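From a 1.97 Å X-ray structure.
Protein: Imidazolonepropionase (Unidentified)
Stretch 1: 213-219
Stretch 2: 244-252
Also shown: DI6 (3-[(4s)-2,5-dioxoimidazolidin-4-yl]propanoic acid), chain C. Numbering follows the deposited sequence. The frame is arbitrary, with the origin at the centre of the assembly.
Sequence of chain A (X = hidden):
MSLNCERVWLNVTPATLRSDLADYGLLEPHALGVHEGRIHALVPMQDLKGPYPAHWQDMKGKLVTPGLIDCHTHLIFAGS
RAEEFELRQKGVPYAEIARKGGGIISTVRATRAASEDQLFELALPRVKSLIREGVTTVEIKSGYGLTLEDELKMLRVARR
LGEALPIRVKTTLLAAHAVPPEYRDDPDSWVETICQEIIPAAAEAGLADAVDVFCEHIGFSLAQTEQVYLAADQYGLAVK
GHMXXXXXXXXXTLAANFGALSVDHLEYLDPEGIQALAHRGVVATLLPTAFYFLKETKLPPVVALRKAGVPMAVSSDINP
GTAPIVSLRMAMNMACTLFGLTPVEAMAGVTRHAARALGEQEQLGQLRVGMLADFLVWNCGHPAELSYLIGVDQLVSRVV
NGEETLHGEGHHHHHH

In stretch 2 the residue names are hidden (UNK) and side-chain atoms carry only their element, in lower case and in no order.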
ATOM      1  N   VAL A 213       6.771   5.651 -10.267  1.00 31.10           N
ATOM      2  CA  VAL A 213       6.729   6.717 -11.269  1.00 32.05           C
ATOM      3  C   VAL A 213       5.303   7.112 -11.641  1.00 32.70           C
ATOM      4  O   VAL A 213       4.423   6.264 -11.753  1.00 31.48           O
ATOM      5  CB  VAL A 213       7.436   6.291 -12.579  1.00 32.66           C
ATOM      6  CG1 VAL A 213       7.226   7.351 -13.648  1.00 32.59           C
ATOM      7  CG2 VAL A 213       8.925   6.075 -12.338  1.00 35.30           C
ATOM      8  N   PHE A 214       5.077   8.407 -11.829  1.00 32.40           N
ATOM      9  CA  PHE A 214       3.770   8.893 -12.245  1.00 33.54           C
ATOM     10  C   PHE A 214       3.842   9.100 -13.754  1.00 35.12           C
ATOM     11  O   PHE A 214       4.251  10.157 -14.234  1.00 33.97           O
ATOM     12  CB  PHE A 214       3.421  10.215 -11.557  1.00 34.14           C
ATOM     13  CG  PHE A 214       2.119  10.803 -12.014  1.00 36.13           C
ATOM     14  CD1 PHE A 214       0.977  10.010 -12.098  1.00 37.07           C
ATOM     15  CD2 PHE A 214       2.021  12.157 -12.328  1.00 37.89           C
ATOM     16  CE1 PHE A 214      -0.249  10.559 -12.486  1.00 37.75           C
ATOM     17  CE2 PHE A 214       0.803  12.709 -12.717  1.00 38.31           C
ATOM     18  CZ  PHE A 214      -0.333  11.907 -12.792  1.00 38.36           C
ATOM     19  N   CYS A 215       3.449   8.072 -14.501  1.00 36.38           N
ATOM     20  CA  CYS A 215       3.469   8.107 -15.953  1.00 37.41           C
ATOM     21  C   CYS A 215       2.127   8.583 -16.493  1.00 38.88           C
ATOM     22  O   CYS A 215       1.133   7.858 -16.440  1.00 38.51           O
ATOM     23  CB  CYS A 215       3.787   6.712 -16.484  1.00 38.51           C
ATOM     24  SG  CYS A 215       3.669   6.554 -18.285  1.00 38.21           S
ATOM     25  N   GLU A 216       2.105   9.797 -17.029  1.00 40.19           N
ATOM     26  CA  GLU A 216       0.863  10.365 -17.533  1.00 41.42           C
ATOM     27  C   GLU A 216       1.169  11.593 -18.391  1.00 42.97           C
ATOM     28  O   GLU A 216       2.307  12.064 -18.413  1.00 42.09           O
ATOM     29  CB  GLU A 216      -0.009  10.743 -16.330  1.00 40.84           C
ATOM     30  CG  GLU A 216      -1.460  11.051 -16.630  1.00 42.67           C
ATOM     31  CD  GLU A 216      -2.198   9.862 -17.189  1.00 43.04           C
ATOM     32  OE1 GLU A 216      -2.474   8.907 -16.434  1.00 42.14           O
ATOM     33  OE2 GLU A 216      -2.492   9.881 -18.397  1.00 43.66           O
ATOM     34  N   HIS A 217       0.168  12.106 -19.104  1.00 44.24           N
ATOM     35  CA  HIS A 217       0.371  13.280 -19.944  1.00 47.15           C
ATOM     36  C   HIS A 217       0.802  14.479 -19.113  1.00 46.96           C
ATOM     37  O   HIS A 217       1.655  15.255 -19.536  1.00 48.52           O
ATOM     38  CB  HIS A 217      -0.900  13.614 -20.741  1.00 49.19           C
ATOM     39  CG  HIS A 217      -2.134  13.719 -19.903  1.00 52.80           C
ATOM     40  ND1 HIS A 217      -2.634  12.654 -19.193  1.00 54.52           N
ATOM     41  CD2 HIS A 217      -2.977  14.757 -19.688  1.00 53.94           C
ATOM     42  CE1 HIS A 217      -3.742  13.028 -18.569  1.00 55.43           C
ATOM     43  NE2 HIS A 217      -3.970  14.296 -18.854  1.00 54.90           N
ATOM     44  N   ILE A 218       0.215  14.634 -17.931  1.00 46.52           N
ATOM     45  CA  ILE A 218       0.581  15.737 -17.051  1.00 46.34           C
ATOM     46  C   ILE A 218       1.608  15.232 -16.038  1.00 45.82           C
ATOM     47  O   ILE A 218       1.915  15.899 -15.050  1.00 45.75           O
ATOM     48  CB  ILE A 218      -0.653  16.327 -16.307  1.00 47.10           C
ATOM     49  CG1 ILE A 218      -1.222  15.320 -15.310  1.00 47.32           C
ATOM     50  CG2 ILE A 218      -1.722  16.710 -17.309  1.00 47.15           C
ATOM     51  CD1 ILE A 218      -2.463  15.787 -14.579  1.00 46.66           C
ATOM     52  N   GLY A 219       2.136  14.040 -16.304  1.00 44.23           N
ATOM     53  CA  GLY A 219       3.133  13.442 -15.438  1.00 42.45           C
ATOM     54  C   GLY A 219       4.407  13.232 -16.228  1.00 41.87           C
ATOM     55  O   GLY A 219       4.926  14.171 -16.834  1.00 42.56           O
ATOM     56  N   UNK A 244      -2.086   4.559 -15.982  1.00 32.82           N
ATOM     57  CA  UNK A 244      -3.413   4.709 -16.566  1.00 33.46           C
ATOM     58  C   UNK A 244      -4.494   5.301 -15.670  1.00 33.48           C
ATOM     59  O   UNK A 244      -5.640   4.844 -15.692  1.00 33.40           O
ATOM     60  o   UNK A 244      -2.472   3.425 -19.007  1.00 34.06           O
ATOM     61  o   UNK A 244      -2.560   1.531 -17.899  1.00 33.12           O
ATOM     62  c   UNK A 244      -2.901   2.724 -18.067  1.00 34.30           C
ATOM     63  c   UNK A 244      -3.885   3.349 -17.091  1.00 32.97           C
ATOM     64  N   UNK A 245      -4.142   6.313 -14.884  1.00 33.63           N
ATOM     65  CA  UNK A 245      -5.124   6.945 -14.012  1.00 33.33           C
ATOM     66  C   UNK A 245      -5.958   7.971 -14.786  1.00 34.14           C
ATOM     67  O   UNK A 245      -7.175   8.050 -14.604  1.00 32.84           O
ATOM     68  c   UNK A 245      -4.660   9.034 -10.725  1.00 34.72           C
ATOM     69  c   UNK A 245      -4.432   7.624 -12.822  1.00 33.03           C
ATOM     70  o   UNK A 245      -3.514   9.450 -10.884  1.00 31.88           O
ATOM     71  c   UNK A 245      -5.386   8.297 -11.842  1.00 34.13           C
ATOM     72  n   UNK A 245      -5.336   9.212  -9.593  1.00 34.65           N
ATOM     73  N   UNK A 246      -5.299   8.753 -15.643  1.00 34.78           N
ATOM     74  CA  UNK A 246      -5.988   9.776 -16.427  1.00 35.84           C
ATOM     75  C   UNK A 246      -6.027   9.447 -17.922  1.00 36.76           C
ATOM     76  O   UNK A 246      -6.912   9.912 -18.641  1.00 35.86           O
ATOM     77  c   UNK A 246      -4.482  12.996 -14.756  1.00 37.85           C
ATOM     78  c   UNK A 246      -5.195  11.654 -14.767  1.00 38.32           C
ATOM     79  c   UNK A 246      -5.323  11.146 -16.212  1.00 36.99           C
ATOM     80  c   UNK A 246      -6.571  11.771 -14.126  1.00 38.09           C
ATOM     81  N   UNK A 247      -5.056   8.662 -18.386  1.00 37.06           N
ATOM     82  CA  UNK A 247      -5.000   8.255 -19.787  1.00 38.08           C
ATOM     83  C   UNK A 247      -4.027   7.096 -19.936  1.00 38.30           C
ATOM     84  O   UNK A 247      -3.237   6.823 -19.038  1.00 37.87           O
ATOM     85  o   UNK A 247      -3.160   9.601 -20.664  1.00 39.24           O
ATOM     86  c   UNK A 247      -4.561   9.420 -20.686  1.00 38.49           C
ATOM     87  N   UNK A 248      -4.085   6.413 -21.073  1.00 38.16           N
ATOM     88  CA  UNK A 248      -3.198   5.282 -21.316  1.00 38.94           C
ATOM     89  C   UNK A 248      -2.058   5.675 -22.250  1.00 39.94           C
ATOM     90  O   UNK A 248      -2.290   6.060 -23.396  1.00 39.51           O
ATOM     91  c   UNK A 248      -3.209   2.810 -21.872  1.00 38.94           C
ATOM     92  n   UNK A 248      -3.869   1.749 -21.426  1.00 38.37           N
ATOM     93  o   UNK A 248      -2.034   2.759 -22.227  1.00 40.46           O
ATOM     94  c   UNK A 248      -3.980   4.114 -21.929  1.00 39.31           C
ATOM     95  N   UNK A 249      -0.830   5.588 -21.749  1.00 39.67           N
ATOM     96  CA  UNK A 249       0.340   5.912 -22.550  1.00 40.87           C
ATOM     97  C   UNK A 249       1.122   4.637 -22.844  1.00 40.53           C
ATOM     98  O   UNK A 249       2.140   4.668 -23.548  1.00 40.21           O
ATOM     99  c   UNK A 249       0.689   8.288 -21.473  1.00 41.78           C
ATOM    100  c   UNK A 249       0.235   8.993 -22.740  1.00 42.70           C
ATOM    101  c   UNK A 249       1.247   6.902 -21.808  1.00 41.36           C
ATOM    102  c   UNK A 249       1.766   9.106 -20.771  1.00 42.86           C
ATOM    103  N   UNK A 250       0.637   3.519 -22.310  1.00 39.73           N
ATOM    104  CA  UNK A 250       1.303   2.245 -22.508  1.00 39.39           C
ATOM    105  C   UNK A 250       2.230   1.945 -21.347  1.00 38.69           C
ATOM    106  O   UNK A 250       3.049   1.035 -21.408  1.00 38.43           O
ATOM    107  N   UNK A 251       2.089   2.723 -20.279  1.00 37.93           N
ATOM    108  CA  UNK A 251       2.921   2.552 -19.103  1.00 36.81           C
ATOM    109  C   UNK A 251       2.837   1.191 -18.442  1.00 36.80           C
ATOM    110  O   UNK A 251       3.850   0.655 -18.000  1.00 37.38           O
ATOM    111  N   UNK A 252       1.638   0.623 -18.362  1.00 36.50           N
ATOM    112  CA  UNK A 252       1.477  -0.678 -17.728  1.00 36.27           C
ATOM    113  C   UNK A 252       2.280  -1.758 -18.453  1.00 36.28           C
ATOM    114  O   UNK A 252       2.845  -2.643 -17.820  1.00 35.91           O
ATOM    115  c   UNK A 252      -0.003  -1.063 -17.678  1.00 35.56           C
ATOM    116  o   UNK A 252      -0.706  -0.232 -16.771  1.00 34.49           O
TER
HETATM  117  N1  DI6 C 600      -2.053  10.362  -8.581  1.00 36.27           N
HETATM  118  C2  DI6 C 600      -2.826  10.769  -7.552  1.00 35.80           C
HETATM  119  O2  DI6 C 600      -4.041  10.715  -7.479  1.00 34.50           O
HETATM  120  C3  DI6 C 600      -1.850  11.306  -6.476  1.00 35.08           C
HETATM  121  N4  DI6 C 600      -0.535  11.118  -7.127  1.00 35.79           N
HETATM  122  C5  DI6 C 600      -0.751  10.562  -8.336  1.00 36.84           C
HETATM  123  O5  DI6 C 600       0.142  10.266  -9.117  1.00 36.98           O
HETATM  124  C6  DI6 C 600      -2.138  12.767  -6.161  1.00 33.45           C
HETATM  125  C7  DI6 C 600      -1.195  13.342  -5.102  1.00 34.18           C
HETATM  126  C8  DI6 C 600      -1.447  14.814  -4.741  1.00 33.76           C
HETATM  127  O9  DI6 C 600      -0.939  15.240  -3.685  1.00 33.75           O
HETATM  128  O10 DI6 C 600      -2.142  15.547  -5.490  1.00 34.71           O
HETATM  129  O   HOH W   1      -0.741   6.572 -17.842  1.00 31.06           O
HETATM  130  O   HOH W   2      -1.318   7.273 -14.425  1.00 28.07           O

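Position 244 carries two carbons, the second bearing two oxygens, so it is a carboxylate one methylene from CA. Its CB points away from stretch 1. This is Asp 244. The N of Asp 244 donates to the O of water 1 at 3.1 Å.

Position 245 has three carbons in an extended chain, the third carrying one oxygen and one nitrogen. The amide oxygen lies 3.8 Å from CE1 of Phe 214. The residue is Gln 245. Its amide pairs with the ligand: DI6 N1 donates to Gln 245 OE1 at 2.9 Å, and Gln 245 NE2 donates to DI6 O2 at 2.9 Å.

Position 246 has four carbons, forked at the second, and no polar atom. CB points toward stretch 1 and lies 3.4 Å from CE1 of His 217, at the edge of that ring. One terminal carbon comes within 3.4 Å of Ile 218 CD1. This is Leu 246.

Position 247 has one carbon, then one oxygen. The oxygen sits 2.4 Å from Glu 216 OE2, a very short hydrogen bond in which the hydroxyl donates. This is Ser 247.

Position 248 has two carbons, the second with one oxygen and one nitrogen. CB points away, and nothing touches stretch 1. It is Asn 248.

Position 249 again shows four carbons forked at the second. One terminal carbon lies 3.5 Å from C of Glu 216 and 4.0 Å from SG of Cys 215. It is Leu 249.

Position 250 has no side-chain atoms. Phi is 95°, and a CB would be jammed against the preceding carbonyl O. It is Gly 250, the N-cap of a helix. The N of Gly 250 donates a weak hydrogen bond to Asn 248 OD1 at 2.8 Å.

Position 251 also lacks a side chain. Its CA is 4.2 Å from Cys 215 SG; a CB would be tight against that sulfur, at 3.1 Å. It is Gly 251.

Position 252 has one carbon, then one oxygen, out of reach of stretch 1. It is Ser 252, whose OG donates to Asp 244 OD2 at 2.8 Å.

The contact centres on the Glu 216 carboxylate. Glu 216 OE1 accepts from Leu 246 N at 2.9 Å and, weakly, from Ser 247 N at 3.2 Å. Glu 216 OE2 accepts from Ser 247 OG and from His 217 ND1, the latter at 2.9 Å. Water 2 links Glu 216 OE1 to Gln 245 N. Leu 246 and Leu 249 add apolar packing.

Stretch 2 244-252: DQLSNLGGS
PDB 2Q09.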